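Local coordinates for lipolytic protein G-D-S-L family (Veillonella parvula DSM 2008, PDB 4RW0) that is probably a hydrolase of the SGNH (GDSL) superfamily that cleaves ester bonds of lipids or other acylated substrates, although its natural substrate is not established, at residues Arg23-Ile28 / Arg169-Met174; Cys46-Met51 / Leu72-Asn77; Glu110-Ser115 / Ile158-Glu163; Lys141-Tyr146 / Ala175-Glu180. All coordinates share one frame; numbering follows the deposited sequence. Where two conformers were deposited one is given.

Contact 1. Residues Arg23-Ile28 / Arg169-Met174; sequences RGWVEI and RGYRLM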
loop_
_atom_site.group_PDB
_atom_site.type_symbol
_atom_site.label_atom_id
_atom_site.label_comp_id
_atom_site.label_asym_id
_atom_site.label_seq_id
_atom_site.Cartn_x
_atom_site.Cartn_y
_atom_site.Cartn_z
ATOM N N ARG A 23 -3.725 11.858 10.057
ATOM C CA ARG A 23 -4.853 10.974 9.993
ATOM C C ARG A 23 -4.929 10.007 8.838
ATOM O O ARG A 23 -5.876 9.227 8.715
ATOM C CB ARG A 23 -6.118 11.814 10.072
ATOM C CG ARG A 23 -6.306 12.327 11.490
ATOM C CD ARG A 23 -7.378 13.383 11.677
ATOM N NE ARG A 23 -7.367 13.795 13.079
ATOM C CZ ARG A 23 -8.415 13.751 13.895
ATOM N NH1 ARG A 23 -9.595 13.338 13.455
ATOM N NH2 ARG A 23 -8.279 14.135 15.157
ATOM N N GLY A 24 -3.957 10.039 7.989
ATOM C CA GLY A 24 -3.716 8.977 7.011
ATOM C C GLY A 24 -3.252 7.757 7.754
ATOM O O GLY A 24 -2.717 7.844 8.889
ATOM N N TRP A 25 -3.397 6.582 7.172
ATOM C CA TRP A 25 -3.073 5.372 7.900
ATOM C C TRP A 25 -1.624 5.217 8.296
ATOM O O TRP A 25 -1.307 4.662 9.339
ATOM C CB TRP A 25 -3.542 4.097 7.164
ATOM C CG TRP A 25 -2.837 3.766 5.846
ATOM C CD1 TRP A 25 -3.153 4.229 4.589
ATOM C CD2 TRP A 25 -1.656 2.981 5.695
ATOM N NE1 TRP A 25 -2.218 3.738 3.661
ATOM C CE2 TRP A 25 -1.299 2.982 4.329
ATOM C CE3 TRP A 25 -0.864 2.283 6.580
ATOM C CZ2 TRP A 25 -0.220 2.236 3.839
ATOM C CZ3 TRP A 25 0.213 1.607 6.115
ATOM C CH2 TRP A 25 0.538 1.591 4.741
ATOM N N VAL A 26 -0.715 5.729 7.486
ATOM C CA VAL A 26 0.718 5.625 7.853
ATOM C C VAL A 26 1.034 6.408 9.100
ATOM O O VAL A 26 1.730 5.944 10.019
ATOM C CB VAL A 26 1.631 6.077 6.666
ATOM C CG1 VAL A 26 3.120 6.087 7.061
ATOM C CG2 VAL A 26 1.401 5.180 5.459
ATOM N N GLU A 27 0.413 7.545 9.162
ATOM C CA GLU A 27 0.685 8.370 10.261
ATOM C C GLU A 27 0.070 7.900 11.570
ATOM O O GLU A 27 0.677 8.037 12.631
ATOM C CB GLU A 27 0.273 9.796 9.887
ATOM C CG GLU A 27 1.257 10.506 8.951
ATOM C CD GLU A 27 1.192 10.041 7.498
ATOM O OE1 GLU A 27 0.101 9.642 7.035
ATOM O OE2 GLU A 27 2.239 10.078 6.812
ATOM N N ILE A 28 -1.126 7.333 11.478
ATOM C CA ILE A 28 -1.766 6.640 12.611
ATOM C C ILE A 28 -0.843 5.535 13.114
ATOM O O ILE A 28 -0.601 5.405 14.321
ATOM C CB ILE A 28 -3.189 6.101 12.215
ATOM C CG1 ILE A 28 -4.102 7.293 11.961
ATOM C CG2 ILE A 28 -3.737 5.299 13.353
ATOM C CD1 ILE A 28 -5.458 6.926 11.393
ATOM N N ARG A 169 -12.571 7.480 8.406
ATOM C CA ARG A 169 -12.913 6.179 9.004
ATOM C C ARG A 169 -12.217 5.072 8.277
ATOM O O ARG A 169 -11.710 4.149 8.883
ATOM C CB ARG A 169 -14.461 5.957 9.041
ATOM C CG ARG A 169 -14.839 4.554 9.580
ATOM C CD ARG A 169 -16.341 4.270 9.670
ATOM N NE ARG A 169 -16.979 5.102 10.669
ATOM C CZ ARG A 169 -17.622 6.185 10.445
ATOM N NH1 ARG A 169 -17.816 6.634 9.224
ATOM N NH2 ARG A 169 -18.108 6.854 11.485
ATOM N N GLY A 170 -12.192 5.168 6.963
ATOM C CA GLY A 170 -11.539 4.152 6.152
ATOM C C GLY A 170 -10.052 4.100 6.450
ATOM O O GLY A 170 -9.487 3.061 6.531
ATOM N N TYR A 171 -9.434 5.276 6.661
ATOM C CA TYR A 171 -7.989 5.289 7.032
ATOM C C TYR A 171 -7.744 4.703 8.425
ATOM O O TYR A 171 -6.736 4.000 8.633
ATOM C CB TYR A 171 -7.436 6.694 6.910
ATOM C CG TYR A 171 -7.114 7.148 5.479
ATOM C CD1 TYR A 171 -6.315 6.372 4.703
ATOM C CD2 TYR A 171 -7.598 8.324 4.940
ATOM C CE1 TYR A 171 -6.031 6.724 3.391
ATOM C CE2 TYR A 171 -7.289 8.747 3.622
ATOM C CZ TYR A 171 -6.491 7.923 2.859
ATOM O OH TYR A 171 -6.074 8.216 1.573
ATOM N N ARG A 172 -8.677 4.910 9.398
ATOM C CA ARG A 172 -8.481 4.282 10.704
ATOM C C ARG A 172 -8.525 2.755 10.583
ATOM O O ARG A 172 -7.641 2.060 11.127
ATOM C CB ARG A 172 -9.503 4.754 11.736
ATOM C CG ARG A 172 -9.412 6.200 12.098
ATOM C CD ARG A 172 -10.188 6.481 13.397
ATOM N NE ARG A 172 -11.620 6.256 13.220
ATOM C CZ ARG A 172 -12.487 7.105 12.722
ATOM N NH1 ARG A 172 -12.152 8.353 12.399
ATOM N NH2 ARG A 172 -13.770 6.751 12.648
ATOM N N LEU A 173 -9.518 2.226 9.851
ATOM C CA LEU A 173 -9.647 0.785 9.703
ATOM C C LEU A 173 -8.416 0.179 9.000
ATOM O O LEU A 173 -7.937 -0.883 9.359
ATOM C CB LEU A 173 -10.916 0.427 8.943
ATOM C CG LEU A 173 -12.239 0.766 9.689
ATOM C CD1 LEU A 173 -13.488 0.457 8.857
ATOM C CD2 LEU A 173 -12.334 0.045 11.012
HETATM N N MSE A 174 -7.872 0.909 8.034
HETATM C CA MSE A 174 -6.648 0.449 7.331
HETATM C C MSE A 174 -5.514 0.431 8.284
HETATM O O MSE A 174 -4.785 -0.500 8.308
HETATM C CB MSE A 174 -6.389 1.366 6.117
HETATM C CG MSE A 174 -7.302 1.182 4.943
HETATM SE SE MSE A 174 -6.855 2.478 3.505
HETATM C CE MSE A 174 -5.135 1.733 2.843
#
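The carbonyl O of Gly24, the N-cap residue whose CA lies over one face of the Tyr171 ring, takes the backbone N of Ile28 at 3.1 Å and, weakly, that of Glu27. This turn starts helix 25-32, which lies against helix 168-182 in the alpha/beta/alpha fold of the SGNH hydrolases, an example of early and late elements of a chain brought side by side. Trp25 is the hub. Its CG sits between the backbone N and the carbonyl carbon (chi1 67°), and the two aromatic side chains cross at about a right angle: Tyr171 CD1 meets the indole edge near its plane, 3.8 Å from Trp25 CD1. Met174, present as selenomethionine, bends at chi3 and brings CE to 3.6 Å from Trp25 NE1, an oblique Met-aromatic contact with SE 4.9 Å from the centroid of the five-membered ring. Both polar ends are hydrogen-bonded to backbone carbonyls outside the pair, Trp25 NE1 to Ile13 O in helix 12-15 and Tyr171 OH to Tyr17 O. An alanine in place of Tyr171 would probably leave a gap beside Gly24 CA and the Trp25 edge, and Tyr17 O without its hydroxyl mate. Toward solvent, Arg23 forms a salt bridge with Glu168; Ile28 CD1 packs 4.1 Å from Arg172 CG.

Contact 2. Residues Cys46-Met51 / Leu72-Asn77; sequences CSVQGM and LMCGTN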
loop_
_atom_site.group_PDB
_atom_site.type_symbol
_atom_site.label_atom_id
_atom_site.label_comp_id
_atom_site.label_asym_id
_atom_site.label_seq_id
_atom_site.Cartn_x
_atom_site.Cartn_y
_atom_site.Cartn_z
ATOM N N CYS A 46 0.436 8.908 -8.414
ATOM C CA CYS A 46 1.538 8.038 -8.856
ATOM C C CYS A 46 1.091 6.743 -9.570
ATOM O O CYS A 46 0.135 6.061 -9.160
ATOM C CB CYS A 46 2.352 7.622 -7.622
ATOM S SG CYS A 46 4.000 7.022 -7.979
ATOM N N SER A 47 1.795 6.398 -10.637
ATOM C CA SER A 47 1.619 5.085 -11.297
ATOM C C SER A 47 2.626 4.063 -10.736
ATOM O O SER A 47 3.540 4.438 -10.001
ATOM C CB SER A 47 1.863 5.214 -12.816
ATOM O OG SER A 47 3.249 5.596 -13.050
ATOM N N VAL A 48 2.465 2.772 -11.087
ATOM C CA VAL A 48 3.349 1.750 -10.547
ATOM C C VAL A 48 4.779 1.997 -11.083
ATOM O O VAL A 48 5.705 1.981 -10.321
ATOM C CB VAL A 48 2.953 0.313 -10.920
ATOM C CG1 VAL A 48 3.869 -0.623 -10.173
ATOM C CG2 VAL A 48 1.563 0.010 -10.495
ATOM N N GLN A 49 4.910 2.403 -12.345
ATOM C CA GLN A 49 6.264 2.702 -12.836
ATOM C C GLN A 49 6.821 3.959 -12.179
ATOM O O GLN A 49 8.009 4.046 -11.894
ATOM C CB GLN A 49 6.260 2.878 -14.362
ATOM C CG GLN A 49 7.682 3.113 -14.940
ATOM C CD GLN A 49 8.573 1.877 -14.837
ATOM O OE1 GLN A 49 8.218 0.785 -15.273
ATOM N NE2 GLN A 49 9.677 2.026 -14.170
ATOM N N GLY A 50 5.999 4.970 -11.984
ATOM C CA GLY A 50 6.448 6.128 -11.192
ATOM C C GLY A 50 6.933 5.793 -9.786
ATOM O O GLY A 50 7.939 6.330 -9.263
HETATM N N MSE A 51 6.283 4.837 -9.158
HETATM C CA MSE A 51 6.755 4.361 -7.828
HETATM C C MSE A 51 8.139 3.720 -7.908
HETATM O O MSE A 51 8.921 3.848 -7.034
HETATM C CB MSE A 51 5.756 3.366 -7.205
HETATM C CG MSE A 51 6.212 2.867 -5.822
HETATM SE SE MSE A 51 4.879 1.667 -4.905
HETATM C CE MSE A 51 5.204 0.078 -6.019
ATOM N N LEU A 72 5.195 -1.294 0.105
ATOM C CA LEU A 72 4.863 -0.882 -1.233
ATOM C C LEU A 72 3.374 -1.181 -1.498
ATOM O O LEU A 72 2.857 -2.262 -1.212
ATOM C CB LEU A 72 5.583 -1.745 -2.288
ATOM C CG LEU A 72 7.037 -1.903 -2.105
ATOM C CD1 LEU A 72 7.573 -2.858 -3.147
ATOM C CD2 LEU A 72 7.613 -0.509 -2.266
HETATM N N MSE A 73 2.738 -0.268 -2.166
HETATM C CA MSE A 73 1.373 -0.500 -2.647
HETATM C C MSE A 73 1.042 0.465 -3.747
HETATM O O MSE A 73 1.175 1.714 -3.563
HETATM C CB MSE A 73 0.381 -0.341 -1.448
HETATM C CG MSE A 73 -1.008 -0.487 -1.976
HETATM SE SE MSE A 73 -2.352 -0.430 -0.462
HETATM C CE MSE A 73 -2.140 1.429 0.241
ATOM N N CYS A 74 0.568 -0.009 -4.911
ATOM C CA CYS A 74 0.262 0.908 -6.006
ATOM C C CYS A 74 -0.574 0.211 -7.094
ATOM O O CYS A 74 -0.790 -0.983 -7.045
ATOM C CB CYS A 74 1.584 1.428 -6.606
ATOM S SG CYS A 74 1.487 3.095 -7.278
ATOM N N GLY A 75 -1.048 0.963 -8.063
ATOM C CA GLY A 75 -1.689 0.381 -9.240
ATOM C C GLY A 75 -3.036 0.898 -9.550
ATOM O O GLY A 75 -3.475 0.863 -10.701
ATOM N N THR A 76 -3.716 1.462 -8.543
ATOM C CA THR A 76 -4.999 2.113 -8.818
ATOM C C THR A 76 -5.005 3.064 -9.978
ATOM O O THR A 76 -5.931 3.038 -10.821
ATOM C CB THR A 76 -5.504 2.861 -7.543
ATOM O OG1 THR A 76 -5.751 1.875 -6.548
ATOM C CG2 THR A 76 -6.754 3.740 -7.802
ATOM N N ASN A 77 -4.030 3.975 -10.038
ATOM C CA ASN A 77 -4.024 4.918 -11.169
ATOM C C ASN A 77 -3.867 4.256 -12.532
ATOM O O ASN A 77 -4.458 4.699 -13.524
ATOM C CB ASN A 77 -3.003 6.019 -10.943
ATOM C CG ASN A 77 -3.452 6.959 -9.789
ATOM O OD1 ASN A 77 -4.623 7.426 -9.766
ATOM N ND2 ASN A 77 -2.558 7.196 -8.810
#
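Val48 and Gly75 bring their CA atoms to 5.4 Å of each other where the loop leading into helix 48-59 runs past the end of strand 69-73 and the turn into helix 76-80. One polar bond joins the two segments: Asn77 ND2 donates to Cys46 O at 2.9 Å, almost straight (175° at the hydrogen). The acceptor lies in the Asn77 amide plane, whereas the donor stands 45° out of the carbonyl plane of Cys46. Asn77 CG stands anti to its own carbonyl carbon, beside the backbone N. Ser47 caps its helix with its hydroxyl, OG accepting from Gly50 N at 3.0 Å, and Val48 N is taken by Asp78 OD1; the start of helix 48-59 is thus held by two side chains.

The remaining contacts are van der Waals ones, mostly apolar. Val48 CG2 comes to 3.5 Å from Gly75 CA, and Gly75 has a positive phi (127°), a backbone conformation that by itself calls for glycine, since a CB would collide with the carbonyl O of Cys74. Cys74 SG approaches the backbone, 3.7 Å from Ser47 O, while its CB touches the selenium of Met51, present as selenomethionine, at 3.7 Å. Met51 bends at chi3, which turns its methyl so that CE lies 4.2 Å from Leu72 CB, the two side chains crossing at about a right angle.

Gly75-Thr76-Asn77 and the following Asp78 match the Gly-x-Asn-Asp block of SGNH hydrolases, in whose relatives the asparagine contributes to the oxyanion hole; Asn77 probably corresponds to it.

Contact 3. Residues Glu110-Ser115 / Ile158-Glu163; sequences ETQIDS and IVFAGE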
loop_
_atom_site.group_PDB
_atom_site.type_symbol
_atom_site.label_atom_id
_atom_site.label_comp_id
_atom_site.label_asym_id
_atom_site.label_seq_id
_atom_site.Cartn_x
_atom_site.Cartn_y
_atom_site.Cartn_z
ATOM N N GLU A 110 -4.204 -3.062 -2.630
ATOM C CA GLU A 110 -4.927 -1.853 -2.750
ATOM C C GLU A 110 -6.462 -2.115 -2.717
ATOM O O GLU A 110 -6.929 -3.187 -3.051
ATOM C CB GLU A 110 -4.508 -1.073 -3.989
ATOM C CG GLU A 110 -4.636 0.451 -3.751
ATOM C CD GLU A 110 -3.676 1.339 -4.594
ATOM O OE1 GLU A 110 -3.174 0.860 -5.637
ATOM O OE2 GLU A 110 -3.459 2.518 -4.190
ATOM N N THR A 111 -7.171 -1.099 -2.321
ATOM C CA THR A 111 -8.584 -1.118 -2.058
ATOM C C THR A 111 -9.416 -1.000 -3.305
ATOM O O THR A 111 -8.940 -0.745 -4.403
ATOM C CB THR A 111 -8.893 0.024 -1.059
ATOM O OG1 THR A 111 -8.235 1.226 -1.478
ATOM C CG2 THR A 111 -8.363 -0.326 0.306
ATOM N N GLN A 112 -10.709 -1.223 -3.154
ATOM C CA GLN A 112 -11.587 -1.348 -4.303
ATOM C C GLN A 112 -11.820 -0.088 -5.098
ATOM O O GLN A 112 -11.739 1.022 -4.588
ATOM C CB GLN A 112 -12.941 -1.921 -3.840
ATOM C CG GLN A 112 -13.840 -0.886 -3.165
ATOM C CD GLN A 112 -14.790 -1.545 -2.151
ATOM O OE1 GLN A 112 -14.357 -2.222 -1.217
ATOM N NE2 GLN A 112 -16.077 -1.300 -2.310
ATOM N N ILE A 113 -12.148 -0.274 -6.361
ATOM C CA ILE A 113 -12.592 0.809 -7.221
ATOM C C ILE A 113 -14.136 0.815 -7.113
ATOM O O ILE A 113 -14.843 0.047 -7.808
ATOM C CB ILE A 113 -12.044 0.641 -8.666
ATOM C CG1 ILE A 113 -10.495 0.734 -8.611
ATOM C CG2 ILE A 113 -12.606 1.761 -9.558
ATOM C CD1 ILE A 113 -9.829 0.816 -9.924
ATOM N N ASP A 114 -14.622 1.668 -6.210
ATOM C CA ASP A 114 -16.020 1.672 -5.754
ATOM C C ASP A 114 -16.981 2.218 -6.792
ATOM O O ASP A 114 -18.158 2.029 -6.698
ATOM C CB ASP A 114 -16.182 2.502 -4.454
ATOM C CG ASP A 114 -17.454 2.112 -3.654
ATOM O OD1 ASP A 114 -17.705 0.881 -3.545
ATOM O OD2 ASP A 114 -18.181 3.014 -3.127
ATOM N N SER A 115 -16.489 2.931 -7.776
ATOM C CA SER A 115 -17.322 3.403 -8.858
ATOM C C SER A 115 -17.603 2.359 -9.935
ATOM O O SER A 115 -18.325 2.676 -10.845
ATOM C CB SER A 115 -16.584 4.548 -9.591
ATOM O OG SER A 115 -15.300 4.051 -9.951
ATOM N N ILE A 158 -19.517 3.898 6.552
ATOM C CA ILE A 158 -19.184 4.948 5.613
ATOM C C ILE A 158 -17.650 5.074 5.567
ATOM O O ILE A 158 -17.033 5.682 6.480
ATOM C CB ILE A 158 -19.810 6.226 6.153
ATOM C CG1 ILE A 158 -21.335 6.040 6.337
ATOM C CG2 ILE A 158 -19.560 7.416 5.241
ATOM C CD1 ILE A 158 -22.057 5.614 5.077
ATOM N N VAL A 159 -17.010 4.448 4.586
ATOM C CA VAL A 159 -15.523 4.437 4.556
ATOM C C VAL A 159 -14.849 5.118 3.326
ATOM O O VAL A 159 -13.667 5.393 3.381
ATOM C CB VAL A 159 -14.967 3.033 4.715
ATOM C CG1 VAL A 159 -15.268 2.474 6.120
ATOM C CG2 VAL A 159 -15.494 2.109 3.672
ATOM N N PHE A 160 -15.578 5.339 2.238
ATOM C CA PHE A 160 -15.069 5.966 1.003
ATOM C C PHE A 160 -15.590 7.374 0.815
ATOM O O PHE A 160 -16.777 7.657 1.015
ATOM C CB PHE A 160 -15.340 5.098 -0.242
ATOM C CG PHE A 160 -14.551 3.814 -0.261
ATOM C CD1 PHE A 160 -13.194 3.823 -0.558
ATOM C CD2 PHE A 160 -15.152 2.609 -0.049
ATOM C CE1 PHE A 160 -12.422 2.637 -0.579
ATOM C CE2 PHE A 160 -14.413 1.431 -0.076
ATOM C CZ PHE A 160 -13.061 1.437 -0.320
ATOM N N ALA A 161 -14.675 8.306 0.496
ATOM C CA ALA A 161 -15.053 9.688 0.150
ATOM C C ALA A 161 -15.386 9.968 -1.334
ATOM O O ALA A 161 -15.826 11.054 -1.694
ATOM C CB ALA A 161 -13.986 10.666 0.587
ATOM N N GLY A 162 -15.117 8.988 -2.174
ATOM C CA GLY A 162 -15.254 9.058 -3.599
ATOM C C GLY A 162 -15.040 7.676 -4.226
ATOM O O GLY A 162 -15.036 6.632 -3.556
ATOM N N GLU A 163 -14.784 7.687 -5.505
ATOM C CA GLU A 163 -14.577 6.440 -6.241
ATOM C C GLU A 163 -13.439 5.587 -5.754
ATOM O O GLU A 163 -13.526 4.371 -5.887
ATOM C CB GLU A 163 -14.472 6.720 -7.754
ATOM C CG GLU A 163 -13.383 7.654 -8.141
ATOM C CD GLU A 163 -13.031 7.570 -9.638
ATOM O OE1 GLU A 163 -12.006 8.185 -10.055
ATOM O OE2 GLU A 163 -13.712 6.815 -10.373
HETATM O O HOH W 1 -17.743 5.705 -2.954
#
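Gln112 turns its CG between the backbone N and the carbonyl carbon (chi1 78°) and then extends, while Phe160 holds its CG anti to its carbonyl carbon, and the two side chains come together obliquely. Gln112 CD lies 3.6 Å from Phe160 CE2, with the amide and ring planes 49° apart; Thr111 CB meets the ring at its edge. The far end of the amide is put to work within its own loop: NE2 donates to Asp114 OD1 at 3.0 Å, arriving from above the carboxylate plane. An alanine in place of Gln112 would probably open a gap beside Phe160 CE2 and CZ and leave Asp114 OD1 without this donor, its carboxylate freer to turn. In the SGNH fold the loop with 158-163 leads toward the segment that in relatives carries the catalytic histidine, so the pair probably lies close to the active face. Asp114 N donates to Glu163 O at 2.9 Å. A water also bridges the loops, donating to Asp114 OD2 at 2.7 Å and to Gly162 O at 2.9 Å. At the exposed end, Ser115 OG donates to Glu163 OE2 at 3.2 Å, meeting the carboxylate on its anti side, tilted 25° out of the carboxylate plane.

Contact 4. Residues Lys141-Tyr146 / Ala175-Glu180; sequences KVIDFY and AYKALE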
loop_
_atom_site.group_PDB
_atom_site.type_symbol
_atom_site.label_atom_id
_atom_site.label_comp_id
_atom_site.label_asym_id
_atom_site.label_seq_id
_atom_site.Cartn_x
_atom_site.Cartn_y
_atom_site.Cartn_z
ATOM N N LYS A 141 5.372 -10.676 3.842
ATOM C CA LYS A 141 4.141 -10.252 4.514
ATOM C C LYS A 141 3.230 -9.388 3.675
ATOM O O LYS A 141 3.698 -8.585 2.908
ATOM C CB LYS A 141 4.488 -9.567 5.801
ATOM C CG LYS A 141 4.558 -10.576 6.921
ATOM C CD LYS A 141 5.034 -9.910 8.167
ATOM C CE LYS A 141 6.542 -9.837 8.166
ATOM N NZ LYS A 141 7.098 -11.044 8.832
ATOM N N VAL A 142 1.924 -9.636 3.787
ATOM C CA VAL A 142 0.884 -8.955 3.068
ATOM C C VAL A 142 -0.086 -8.224 4.037
ATOM O O VAL A 142 -0.487 -8.761 5.064
ATOM C CB VAL A 142 0.077 -9.933 2.210
ATOM C CG1 VAL A 142 -1.157 -9.276 1.640
ATOM C CG2 VAL A 142 0.927 -10.450 1.086
ATOM N N ILE A 143 -0.450 -6.996 3.693
ATOM C CA ILE A 143 -1.544 -6.297 4.359
ATOM C C ILE A 143 -2.753 -6.164 3.433
ATOM O O ILE A 143 -2.727 -5.417 2.442
ATOM C CB ILE A 143 -1.112 -4.893 4.897
ATOM C CG1 ILE A 143 0.162 -4.968 5.734
ATOM C CG2 ILE A 143 -2.295 -4.238 5.657
ATOM C CD1 ILE A 143 0.777 -3.601 6.072
ATOM N N ASP A 144 -3.831 -6.879 3.753
ATOM C CA ASP A 144 -5.015 -6.968 2.871
ATOM C C ASP A 144 -5.964 -5.843 3.170
ATOM O O ASP A 144 -7.026 -6.055 3.817
ATOM C CB ASP A 144 -5.743 -8.332 3.025
ATOM C CG ASP A 144 -6.903 -8.510 2.034
ATOM O OD1 ASP A 144 -7.184 -7.671 1.147
ATOM O OD2 ASP A 144 -7.594 -9.532 2.137
ATOM N N PHE A 145 -5.636 -4.632 2.697
ATOM C CA PHE A 145 -6.536 -3.513 2.902
ATOM C C PHE A 145 -7.839 -3.679 2.163
ATOM O O PHE A 145 -8.894 -3.157 2.580
ATOM C CB PHE A 145 -5.877 -2.223 2.461
ATOM C CG PHE A 145 -4.651 -1.825 3.254
ATOM C CD1 PHE A 145 -4.751 -1.374 4.579
ATOM C CD2 PHE A 145 -3.388 -1.817 2.652
ATOM C CE1 PHE A 145 -3.645 -0.939 5.267
ATOM C CE2 PHE A 145 -2.279 -1.381 3.346
ATOM C CZ PHE A 145 -2.398 -0.940 4.670
ATOM N N TYR A 146 -7.774 -4.349 1.009
ATOM C CA TYR A 146 -8.920 -4.478 0.150
ATOM C C TYR A 146 -10.110 -5.076 0.959
ATOM O O TYR A 146 -11.217 -4.524 0.940
ATOM C CB TYR A 146 -8.648 -5.437 -1.054
ATOM C CG TYR A 146 -9.857 -5.598 -1.965
ATOM C CD1 TYR A 146 -10.875 -6.501 -1.682
ATOM C CD2 TYR A 146 -9.993 -4.829 -3.092
ATOM C CE1 TYR A 146 -12.010 -6.597 -2.480
ATOM C CE2 TYR A 146 -11.104 -4.913 -3.873
ATOM C CZ TYR A 146 -12.112 -5.819 -3.577
ATOM O OH TYR A 146 -13.212 -5.814 -4.436
ATOM N N ALA A 175 -5.390 1.446 9.132
ATOM C CA ALA A 175 -4.287 1.519 10.111
ATOM C C ALA A 175 -4.327 0.321 11.055
ATOM O O ALA A 175 -3.317 -0.288 11.309
ATOM C CB ALA A 175 -4.389 2.825 10.938
ATOM N N TYR A 176 -5.508 -0.005 11.548
ATOM C CA TYR A 176 -5.672 -1.202 12.421
ATOM C C TYR A 176 -5.253 -2.457 11.726
ATOM O O TYR A 176 -4.497 -3.285 12.288
ATOM C CB TYR A 176 -7.095 -1.334 12.992
ATOM C CG TYR A 176 -7.652 -0.086 13.579
ATOM C CD1 TYR A 176 -6.855 0.816 14.227
ATOM C CD2 TYR A 176 -9.004 0.156 13.567
ATOM C CE1 TYR A 176 -7.364 1.984 14.780
ATOM C CE2 TYR A 176 -9.534 1.291 14.137
ATOM C CZ TYR A 176 -8.704 2.203 14.715
ATOM O OH TYR A 176 -9.224 3.359 15.272
ATOM N N LYS A 177 -5.663 -2.593 10.491
ATOM C CA LYS A 177 -5.291 -3.786 9.750
ATOM C C LYS A 177 -3.774 -3.824 9.497
ATOM O O LYS A 177 -3.185 -4.857 9.640
ATOM C CB LYS A 177 -5.995 -3.789 8.427
ATOM C CG LYS A 177 -5.760 -5.023 7.593
ATOM C CD LYS A 177 -6.300 -6.278 8.283
ATOM C CE LYS A 177 -6.615 -7.316 7.242
ATOM N NZ LYS A 177 -7.355 -8.416 7.908
ATOM N N ALA A 178 -3.137 -2.672 9.220
ATOM C CA ALA A 178 -1.638 -2.636 9.006
ATOM C C ALA A 178 -0.903 -2.929 10.303
ATOM O O ALA A 178 0.120 -3.614 10.333
ATOM C CB ALA A 178 -1.238 -1.234 8.524
ATOM N N LEU A 179 -1.441 -2.444 11.411
ATOM C CA LEU A 179 -0.885 -2.740 12.708
ATOM C C LEU A 179 -0.875 -4.218 13.122
ATOM O O LEU A 179 -0.023 -4.630 13.915
ATOM C CB LEU A 179 -1.538 -1.891 13.804
ATOM C CG LEU A 179 -1.229 -0.366 13.808
ATOM C CD1 LEU A 179 -2.105 0.398 14.805
ATOM C CD2 LEU A 179 0.207 -0.157 14.146
ATOM N N GLU A 180 -1.720 -5.029 12.530
ATOM C CA GLU A 180 -1.662 -6.440 12.810
ATOM C C GLU A 180 -0.336 -7.004 12.287
ATOM O O GLU A 180 0.174 -7.931 12.874
ATOM C CB GLU A 180 -2.794 -7.193 12.185
ATOM C CG GLU A 180 -4.186 -6.841 12.725
ATOM C CD GLU A 180 -5.319 -7.561 11.914
ATOM O OE1 GLU A 180 -5.091 -8.688 11.422
ATOM O OE2 GLU A 180 -6.427 -6.979 11.708
#
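Strand 141-143, an outermost strand of the parallel five-stranded sheet, and the turn into helix 145-154 receive helix 168-182, part of one helical layer of the SGNH alpha/beta/alpha sandwich, through Ile143, Phe145 and Ala178. Ile143 uses both branches: CG2 stands 3.8 Å from Ala178 CA, and CD1 reaches Ala178 CB at 4.0 Å. Phe145 CZ touches the same methyl at 4.0 Å. Within its own segment Ile143 CG2 covers one face of the Phe145 ring, offset toward the rim, so that branch is shared between ring and helix. The ring meets Trp25 of helix 25-32, extending the apolar layer. Asp144 is the centre of an inverse gamma turn linking strand to helix; its side chain caps a backbone N in the first turn of helix 145-154, and OD2 is also hydrogen-bonded to Thr147 OG1. Lys177 starts with CG anti to its backbone N (chi1 -176°) and bends at chi2, which turns CD; CE lies 3.7 Å from Asp144 O. Lys177 NZ stays 5.9 Å from Asp144 OD2, too far for a salt bridge. The join therefore rests on methyl and ring contacts, to which the opposite charges at its margin are likely to add only a modest attraction.

In the fold
Contact 1 joins an early helix to the final one, and contacts 2 and 3 are nested, in series, inside the loop it closes; contact 4 alternates with contacts 1 and 3 along the chain. Contacts 1 and 4, with centres about 11 Å apart, share helix 168-182, the former on helix 25-32 and the latter on an edge strand of the sheet. Contact 2 lies across the chain's centre from both, about 19 Å from contact 1 between centres, yet Met73 reaches Trp25, Met174 and Phe145. Glu110 ties contact 3 to contact 2 through Thr76. Contacts 1 and 4 thus fix the last helix, while contacts 2 and 3 hold loops that probably frame the active face.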